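Local atomic coordinates of dehydrogenase (Chromobacterium violaceum, PDB entry 3Q2I), a protein that probably oxidises a UDP-linked N-acetylglucosaminuronic acid with NAD as cofactor, a step in making the bacterial sugar 2,3-diacetamido-2,3-dideoxy-D-mannuronic acid. Residues 203-213 with 225-233; 332-340 with 346-354. All blocks are in the same frame, centred on the assembly; numbering follows the deposited sequence.

Contact 1: residues 203-213 with 225-233; sequences IGPVESVQAYT and TGTVSVKWR. With NA (sodium ion), chain E.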
loop_
_atom_site.group_PDB
_atom_site.type_symbol
_atom_site.label_atom_id
_atom_site.label_comp_id
_atom_site.label_asym_id
_atom_site.label_seq_id
_atom_site.Cartn_x
_atom_site.Cartn_y
_atom_site.Cartn_z
ATOM N N ILE A 203 22.207 14.408 17.721
ATOM C CA ILE A 203 20.992 15.166 17.474
ATOM C C ILE A 203 19.767 14.689 18.245
ATOM O O ILE A 203 18.904 15.484 18.597
ATOM C CB ILE A 203 20.661 15.309 15.935
ATOM C CG1 ILE A 203 21.930 15.570 15.134
ATOM C CG2 ILE A 203 19.410 16.155 15.623
ATOM C CD1 ILE A 203 22.602 16.926 15.378
ATOM N N GLY A 204 19.711 13.395 18.545
ATOM C CA GLY A 204 18.617 12.890 19.374
ATOM C C GLY A 204 17.781 11.819 18.654
ATOM O O GLY A 204 18.154 11.331 17.584
ATOM N N PRO A 205 16.661 11.430 19.267
ATOM C CA PRO A 205 15.895 10.308 18.732
ATOM C C PRO A 205 15.361 10.602 17.338
ATOM O O PRO A 205 14.732 11.636 17.121
ATOM C CB PRO A 205 14.723 10.201 19.706
ATOM C CG PRO A 205 15.290 10.790 21.028
ATOM C CD PRO A 205 16.161 11.904 20.575
ATOM N N VAL A 206 15.552 9.634 16.433
ATOM C CA VAL A 206 15.083 9.718 15.050
ATOM C C VAL A 206 13.676 9.124 14.984
ATOM O O VAL A 206 13.355 8.103 15.626
ATOM C CB VAL A 206 16.060 8.984 14.107
ATOM C CG1 VAL A 206 15.408 8.799 12.700
ATOM C CG2 VAL A 206 17.424 9.730 14.065
ATOM N N GLU A 207 12.813 9.771 14.222
ATOM C CA GLU A 207 11.451 9.305 13.982
ATOM C C GLU A 207 11.385 8.383 12.770
ATOM O O GLU A 207 10.887 7.268 12.886
ATOM C CB GLU A 207 10.525 10.503 13.713
ATOM C CG GLU A 207 9.076 10.044 13.572
ATOM C CD GLU A 207 8.114 11.196 13.551
ATOM O OE1 GLU A 207 7.562 11.498 12.483
ATOM O OE2 GLU A 207 7.977 11.860 14.593
ATOM N N SER A 208 12.024 8.786 11.659
ATOM C CA SER A 208 11.923 7.958 10.435
ATOM C C SER A 208 13.047 8.354 9.476
ATOM O O SER A 208 13.648 9.450 9.636
ATOM C CB SER A 208 10.535 8.055 9.788
ATOM O OG SER A 208 10.292 9.382 9.285
ATOM N N VAL A 209 13.294 7.472 8.511
ATOM C CA VAL A 209 14.241 7.777 7.447
ATOM C C VAL A 209 13.634 7.401 6.108
ATOM O O VAL A 209 12.765 6.526 6.009
ATOM C CB VAL A 209 15.564 6.988 7.654
ATOM C CG1 VAL A 209 16.217 7.371 8.987
ATOM C CG2 VAL A 209 15.323 5.472 7.565
ATOM N N GLN A 210 14.207 8.005 5.041
ATOM C CA GLN A 210 13.896 7.625 3.649
ATOM C C GLN A 210 15.225 7.570 2.902
ATOM O O GLN A 210 15.933 8.578 2.876
ATOM C CB GLN A 210 13.075 8.740 2.979
ATOM C CG GLN A 210 11.758 8.935 3.670
ATOM C CD GLN A 210 11.101 10.290 3.360
ATOM O OE1 GLN A 210 9.901 10.449 3.530
ATOM N NE2 GLN A 210 11.895 11.265 2.920
ATOM N N ALA A 211 15.589 6.438 2.318
ATOM C CA ALA A 211 16.951 6.253 1.814
ATOM C C ALA A 211 16.982 5.762 0.369
ATOM O O ALA A 211 16.014 5.145 -0.096
ATOM C CB ALA A 211 17.789 5.378 2.741
ATOM N N TYR A 212 18.067 6.112 -0.352
ATOM C CA TYR A 212 18.399 5.477 -1.621
ATOM C C TYR A 212 19.852 4.998 -1.458
ATOM O O TYR A 212 20.671 5.703 -0.874
ATOM C CB TYR A 212 18.432 6.439 -2.824
ATOM C CG TYR A 212 17.109 7.019 -3.250
ATOM C CD1 TYR A 212 16.293 6.311 -4.112
ATOM C CD2 TYR A 212 16.783 8.326 -2.925
ATOM C CE1 TYR A 212 15.071 6.841 -4.490
ATOM C CE2 TYR A 212 15.577 8.886 -3.352
ATOM C CZ TYR A 212 14.775 8.150 -4.180
ATOM O OH TYR A 212 13.543 8.644 -4.574
ATOM N N THR A 213 20.102 3.783 -1.927
ATOM C CA THR A 213 21.502 3.375 -2.058
ATOM C C THR A 213 21.735 2.658 -3.377
ATOM O O THR A 213 20.804 2.245 -4.052
ATOM C CB THR A 213 21.879 2.390 -0.942
ATOM O OG1 THR A 213 21.157 1.178 -1.077
ATOM C CG2 THR A 213 21.712 2.958 0.456
ATOM N N THR A 225 27.438 3.977 -2.582
ATOM C CA THR A 225 26.923 5.345 -2.642
ATOM C C THR A 225 25.526 5.346 -2.018
ATOM O O THR A 225 24.766 4.430 -2.247
ATOM C CB THR A 225 26.792 5.798 -4.127
ATOM O OG1 THR A 225 28.097 5.728 -4.748
ATOM C CG2 THR A 225 26.256 7.229 -4.263
ATOM N N GLY A 226 25.177 6.398 -1.283
ATOM C CA GLY A 226 23.828 6.428 -0.692
ATOM C C GLY A 226 23.474 7.798 -0.196
ATOM O O GLY A 226 24.336 8.619 0.102
ATOM N N THR A 227 22.181 8.033 0.002
ATOM C CA THR A 227 21.710 9.250 0.605
ATOM C C THR A 227 20.490 8.915 1.466
ATOM O O THR A 227 19.741 7.993 1.131
ATOM C CB THR A 227 21.401 10.339 -0.451
ATOM O OG1 THR A 227 21.126 11.567 0.222
ATOM C CG2 THR A 227 20.246 9.970 -1.440
ATOM N N VAL A 228 20.405 9.564 2.618
ATOM C CA VAL A 228 19.259 9.294 3.493
ATOM C C VAL A 228 18.671 10.611 3.946
ATOM O O VAL A 228 19.431 11.451 4.433
ATOM C CB VAL A 228 19.641 8.422 4.681
ATOM C CG1 VAL A 228 20.792 9.001 5.494
ATOM C CG2 VAL A 228 18.406 8.104 5.521
ATOM N N SER A 229 17.346 10.760 3.816
ATOM C CA SER A 229 16.544 11.857 4.375
ATOM C C SER A 229 16.157 11.404 5.800
ATOM O O SER A 229 15.705 10.253 5.966
ATOM C CB SER A 229 15.250 11.946 3.489
ATOM O OG SER A 229 15.588 12.263 2.173
ATOM N N VAL A 230 16.349 12.278 6.812
ATOM C CA VAL A 230 16.080 11.920 8.191
ATOM C C VAL A 230 15.110 12.925 8.833
ATOM O O VAL A 230 15.239 14.170 8.660
ATOM C CB VAL A 230 17.401 11.984 8.989
ATOM C CG1 VAL A 230 17.184 11.573 10.492
ATOM C CG2 VAL A 230 18.438 11.074 8.350
ATOM N N LYS A 231 14.153 12.398 9.618
ATOM C CA LYS A 231 13.234 13.199 10.409
ATOM C C LYS A 231 13.407 12.848 11.863
ATOM O O LYS A 231 13.275 11.669 12.208
ATOM C CB LYS A 231 11.761 13.061 9.981
ATOM C CG LYS A 231 10.839 13.860 10.932
ATOM C CD LYS A 231 9.393 13.671 10.543
ATOM C CE LYS A 231 8.503 14.352 11.595
ATOM N NZ LYS A 231 7.070 14.000 11.422
ATOM N N TRP A 232 13.721 13.831 12.717
ATOM C CA TRP A 232 13.864 13.597 14.160
ATOM C C TRP A 232 12.527 13.805 14.850
ATOM O O TRP A 232 11.637 14.521 14.345
ATOM C CB TRP A 232 14.956 14.562 14.714
ATOM C CG TRP A 232 16.330 14.049 14.543
ATOM C CD1 TRP A 232 17.033 13.301 15.453
ATOM C CD2 TRP A 232 17.224 14.246 13.427
ATOM N NE1 TRP A 232 18.269 13.001 14.964
ATOM C CE2 TRP A 232 18.420 13.548 13.720
ATOM C CE3 TRP A 232 17.131 14.925 12.208
ATOM C CZ2 TRP A 232 19.514 13.551 12.874
ATOM C CZ3 TRP A 232 18.215 14.927 11.378
ATOM C CH2 TRP A 232 19.391 14.225 11.694
ATOM N N ARG A 233 12.339 13.126 16.006
ATOM C CA ARG A 233 11.111 13.268 16.777
ATOM C C ARG A 233 10.900 14.711 17.231
ATOM O O ARG A 233 9.762 15.121 17.422
ATOM C CB ARG A 233 11.132 12.363 18.003
ATOM C CG ARG A 233 11.294 10.888 17.669
ATOM C CD ARG A 233 10.867 10.056 18.891
ATOM N NE ARG A 233 11.182 8.653 18.621
ATOM C CZ ARG A 233 10.386 7.909 17.859
ATOM N NH1 ARG A 233 10.684 6.618 17.649
ATOM N NH2 ARG A 233 9.318 8.474 17.294
HETATM NA NA NA E . 19.721 0.348 -2.997
HETATM O O HOH W 1 7.940 11.055 17.043
HETATM O O HOH W 2 5.896 13.133 14.250
HETATM O O HOH W 3 17.669 2.368 -2.985
HETATM O O HOH W 4 18.542 -0.150 -4.530
HETATM O O HOH W 5 19.135 -1.615 -1.535
HETATM O O HOH W 6 21.661 -0.983 -3.044
#

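Contact 2: residues 332-340 with 346-354; sequences LELLIAMYL and RRVSLPLDY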
loop_
_atom_site.group_PDB
_atom_site.type_symbol
_atom_site.label_atom_id
_atom_site.label_comp_id
_atom_site.label_asym_id
_atom_site.label_seq_id
_atom_site.Cartn_x
_atom_site.Cartn_y
_atom_site.Cartn_z
ATOM N N LEU A 332 22.791 0.933 15.117
ATOM C CA LEU A 332 22.463 -0.236 14.295
ATOM C C LEU A 332 21.022 -0.120 13.847
ATOM O O LEU A 332 20.746 -0.413 12.668
ATOM C CB LEU A 332 22.629 -1.531 15.096
ATOM C CG LEU A 332 22.289 -2.819 14.353
ATOM C CD1 LEU A 332 23.234 -3.028 13.168
ATOM C CD2 LEU A 332 22.353 -4.021 15.256
ATOM N N GLU A 333 20.126 0.287 14.741
ATOM C CA GLU A 333 18.688 0.323 14.343
ATOM C C GLU A 333 18.518 1.349 13.219
ATOM O O GLU A 333 17.743 1.106 12.255
ATOM C CB GLU A 333 17.890 0.733 15.595
ATOM C CG GLU A 333 16.396 0.694 15.276
ATOM C CD GLU A 333 15.567 1.242 16.424
ATOM O OE1 GLU A 333 14.521 0.645 16.705
ATOM O OE2 GLU A 333 16.001 2.207 17.105
ATOM N N LEU A 334 19.248 2.464 13.248
ATOM C CA LEU A 334 19.196 3.424 12.137
ATOM C C LEU A 334 19.715 2.808 10.849
ATOM O O LEU A 334 19.150 3.027 9.788
ATOM C CB LEU A 334 19.978 4.702 12.457
ATOM C CG LEU A 334 19.258 5.676 13.355
ATOM C CD1 LEU A 334 20.301 6.733 13.769
ATOM C CD2 LEU A 334 18.099 6.304 12.561
ATOM N N LEU A 335 20.846 2.104 10.888
ATOM C CA LEU A 335 21.421 1.517 9.701
ATOM C C LEU A 335 20.416 0.557 9.105
ATOM O O LEU A 335 20.222 0.528 7.879
ATOM C CB LEU A 335 22.725 0.759 10.039
ATOM C CG LEU A 335 23.948 1.608 10.373
ATOM C CD1 LEU A 335 25.008 0.665 10.944
ATOM C CD2 LEU A 335 24.432 2.292 9.110
ATOM N N ILE A 336 19.780 -0.253 9.975
ATOM C CA ILE A 336 18.855 -1.296 9.468
ATOM C C ILE A 336 17.618 -0.576 8.923
ATOM O O ILE A 336 17.162 -0.990 7.827
ATOM C CB ILE A 336 18.451 -2.310 10.585
ATOM C CG1 ILE A 336 19.732 -3.063 11.005
ATOM C CG2 ILE A 336 17.357 -3.238 10.079
ATOM C CD1 ILE A 336 20.349 -3.935 9.920
ATOM N N ALA A 337 17.179 0.530 9.534
ATOM C CA ALA A 337 16.024 1.241 8.947
ATOM C C ALA A 337 16.397 1.857 7.589
ATOM O O ALA A 337 15.577 1.785 6.641
ATOM C CB ALA A 337 15.588 2.366 9.873
ATOM N N MET A 338 17.616 2.395 7.464
ATOM C CA MET A 338 18.086 2.973 6.187
ATOM C C MET A 338 18.150 1.840 5.143
ATOM O O MET A 338 17.714 2.043 3.996
ATOM C CB MET A 338 19.499 3.602 6.306
ATOM C CG MET A 338 19.551 4.727 7.314
ATOM S SD MET A 338 21.292 5.271 7.401
ATOM C CE MET A 338 21.105 6.711 8.430
ATOM N N TYR A 339 18.687 0.675 5.511
ATOM C CA TYR A 339 18.760 -0.458 4.565
ATOM C C TYR A 339 17.406 -0.995 4.127
ATOM O O TYR A 339 17.222 -1.242 2.939
ATOM C CB TYR A 339 19.730 -1.545 5.070
ATOM C CG TYR A 339 21.207 -1.226 4.941
ATOM C CD1 TYR A 339 21.658 -0.056 4.331
ATOM C CD2 TYR A 339 22.143 -2.130 5.443
ATOM C CE1 TYR A 339 23.051 0.208 4.199
ATOM C CE2 TYR A 339 23.516 -1.903 5.271
ATOM C CZ TYR A 339 23.948 -0.745 4.635
ATOM O OH TYR A 339 25.325 -0.484 4.462
ATOM N N LEU A 340 16.475 -1.106 5.068
ATOM C CA LEU A 340 15.108 -1.512 4.697
ATOM C C LEU A 340 14.481 -0.436 3.795
ATOM O O LEU A 340 13.797 -0.759 2.833
ATOM C CB LEU A 340 14.269 -1.679 5.958
ATOM C CG LEU A 340 14.645 -2.904 6.793
ATOM C CD1 LEU A 340 13.994 -2.753 8.169
ATOM C CD2 LEU A 340 14.209 -4.172 6.047
ATOM N N ARG A 346 10.652 2.901 0.595
ATOM C CA ARG A 346 9.589 3.420 1.475
ATOM C C ARG A 346 10.190 4.055 2.732
ATOM O O ARG A 346 11.314 3.710 3.137
ATOM C CB ARG A 346 8.649 2.312 1.931
ATOM C CG ARG A 346 9.316 1.247 2.759
ATOM C CD ARG A 346 8.429 0.044 3.136
ATOM N NE ARG A 346 9.296 -1.043 3.594
ATOM C CZ ARG A 346 9.485 -1.379 4.870
ATOM N NH1 ARG A 346 8.823 -0.710 5.801
ATOM N NH2 ARG A 346 10.334 -2.356 5.199
ATOM N N ARG A 347 9.430 4.979 3.319
ATOM C CA ARG A 347 9.797 5.577 4.600
ATOM C C ARG A 347 9.735 4.490 5.643
ATOM O O ARG A 347 8.795 3.716 5.712
ATOM C CB ARG A 347 8.773 6.689 4.927
ATOM C CG ARG A 347 9.036 7.459 6.241
ATOM C CD ARG A 347 7.960 8.555 6.526
ATOM N NE ARG A 347 8.205 9.679 5.597
ATOM C CZ ARG A 347 7.570 10.868 5.590
ATOM N NH1 ARG A 347 6.672 11.190 6.507
ATOM N NH2 ARG A 347 7.880 11.810 4.690
ATOM N N VAL A 348 10.775 4.441 6.494
ATOM C CA VAL A 348 10.766 3.419 7.577
ATOM C C VAL A 348 10.843 4.151 8.901
ATOM O O VAL A 348 11.729 5.017 9.105
ATOM C CB VAL A 348 11.993 2.476 7.450
ATOM C CG1 VAL A 348 12.046 1.582 8.678
ATOM C CG2 VAL A 348 11.826 1.603 6.231
ATOM N N SER A 349 9.882 3.844 9.792
ATOM C CA SER A 349 9.804 4.564 11.065
ATOM C C SER A 349 10.268 3.706 12.242
ATOM O O SER A 349 10.328 2.480 12.175
ATOM C CB SER A 349 8.374 5.041 11.341
ATOM O OG SER A 349 7.987 5.897 10.264
ATOM N N LEU A 350 10.687 4.412 13.297
ATOM C CA LEU A 350 11.302 3.805 14.492
ATOM C C LEU A 350 10.348 3.965 15.677
ATOM O O LEU A 350 9.498 4.836 15.708
ATOM C CB LEU A 350 12.589 4.533 14.835
ATOM C CG LEU A 350 13.671 4.422 13.758
ATOM C CD1 LEU A 350 14.895 5.060 14.260
ATOM C CD2 LEU A 350 13.980 2.983 13.325
ATOM N N PRO A 351 10.526 3.119 16.726
ATOM C CA PRO A 351 11.468 2.016 16.795
ATOM C C PRO A 351 11.027 0.867 15.906
ATOM O O PRO A 351 9.860 0.679 15.628
ATOM C CB PRO A 351 11.352 1.564 18.276
ATOM C CG PRO A 351 9.935 1.947 18.661
ATOM C CD PRO A 351 9.662 3.228 17.911
ATOM N N LEU A 352 11.969 0.023 15.541
ATOM C CA LEU A 352 11.653 -1.134 14.680
ATOM C C LEU A 352 10.766 -2.173 15.343
ATOM O O LEU A 352 10.001 -2.836 14.673
ATOM C CB LEU A 352 12.974 -1.768 14.236
ATOM C CG LEU A 352 13.775 -0.898 13.255
ATOM C CD1 LEU A 352 15.018 -1.749 12.905
ATOM C CD2 LEU A 352 12.973 -0.592 11.974
ATOM N N ASP A 353 10.881 -2.274 16.661
ATOM C CA ASP A 353 10.113 -3.298 17.373
ATOM C C ASP A 353 9.192 -2.787 18.471
ATOM O O ASP A 353 9.576 -1.918 19.273
ATOM C CB ASP A 353 11.107 -4.260 18.008
ATOM C CG ASP A 353 11.876 -5.076 16.953
ATOM O OD1 ASP A 353 11.430 -5.263 15.780
ATOM O OD2 ASP A 353 12.870 -5.669 17.350
ATOM N N TYR A 354 7.960 -3.295 18.446
ATOM C CA TYR A 354 7.051 -3.206 19.559
ATOM C C TYR A 354 6.678 -4.625 19.974
ATOM O O TYR A 354 5.613 -4.894 20.470
ATOM C CB TYR A 354 5.836 -2.347 19.233
ATOM C CG TYR A 354 6.102 -0.849 19.301
ATOM C CD1 TYR A 354 6.496 -0.267 20.503
ATOM C CD2 TYR A 354 6.071 -0.027 18.162
ATOM C CE1 TYR A 354 6.736 1.078 20.610
ATOM C CE2 TYR A 354 6.260 1.325 18.248
ATOM C CZ TYR A 354 6.636 1.883 19.459
ATOM O OH TYR A 354 6.819 3.238 19.553
ATOM O OXT TYR A 354 7.498 -5.536 19.883
HETATM O O HOH W 7 13.168 -1.313 18.400
#

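Contact 1: residues 203-213 with 225-233
The indole of Trp232 lies between Ile203 and Val206 at one end of an antiparallel beta hairpin, strands 206-213 and 225-232, in the C-terminal alpha/beta domain. Ile203 CG2 sits 3.4 Å from the centroid of the five-membered ring and 14° off its normal, a CH-pi contact; Val206 CG2 covers the opposite face less squarely, 30° off the normal. The indole NE1 is hydrogen-bonded to Leu199 O.

A classic beta bulge sets Glu207 and Ser208 both against Lys231, whose O accepts from Glu207 N (2.8 Å) and Ser208 N (3.2 Å). The side chains of Glu207 and Lys231 run out side by side, both extended with CG anti to the backbone N, and close a salt bridge. Lys231 NZ reaches Glu207 OE1 on the syn side at 2.8 Å, 27° out of the carboxylate plane. Water 1 links Glu207 OE2 to Arg233 NH2.

Farther along, Val209, Ala211 and Val228 pack on the face turned to helix 325-344; on the other, Ser208 OG and Tyr212 OH hydrogen-bond to Tyr212 OH and Ser208 OG of a second subunit. A sodium ion is held by Thr213 O at 2.4 Å and Thr213 OG1 at 2.5 Å.

Contact 2: residues 332-340 with 346-354
Glu333 reaches from the helix to the C-terminal tail, where its OE1 accepts the backbone N-H of Leu352 at 2.9 Å. The bond is straight at hydrogen, 168°, but the donor approaches on the anti side and 34° out of the carboxylate plane. Water 7 donates to the same OE1 and accepts from Asp353 N, so this oxygen takes two donors, one from the backbone and one from water. An extended chain, with CG anti to the backbone N (chi1 -176°), carries the carboxylate that far, and its aliphatic part slides past Leu352 in the opposite direction, CG to CG 3.7 Å.

One turn on, Ala337 CB lies 3.8 Å from Val348 CG1 and 3.9 Å from Leu350 CD2. The Leu350 and Leu334 side chains cross at about a right angle, CD1 against CD2, and Leu352 CD1 meets Ile336 CG2 at 4.0 Å in a similar crossing. Leu340 CB packs on Val348 CG2, 4.1 Å away, and near the guanidinium of Arg346. Helix 325-344 thus lies against the short edge strand 348-349 and the tail beyond it, in the C-terminal alpha/beta domain.

Behind this shell, the peptide bond before Pro351, the residue just ahead of Leu352, is cis. Arg346 is salt-bridged to Asp344. Farther out, Trp112 touches both Glu333 and Ile336, and Pro351 O accepts from Arg343 of a third subunit.

In the fold
From the N terminus, the chain leaves the Rossmann domain for the C-terminal domain, where contact 1 comes first: it closes the hairpin between strands 206-214 and 225-232. Contact 2 follows in series, neither enclosing contact 1 nor crossing it, and folds the last residues back against helix 325-344 after only five intervening residues. The two centres are about 9 Å apart, and strand 348-349 pairs with strand 206-214 at the edge of this chain's mixed sheet. Arg233 NH1 to Leu350 O (2.9 Å) and Gln210 OE1 to Arg347 NH2 (2.7 Å), both probable hydrogen bonds, join them. Hairpin, helix and tail are thereby tied together, and both contacts touch the third subunit.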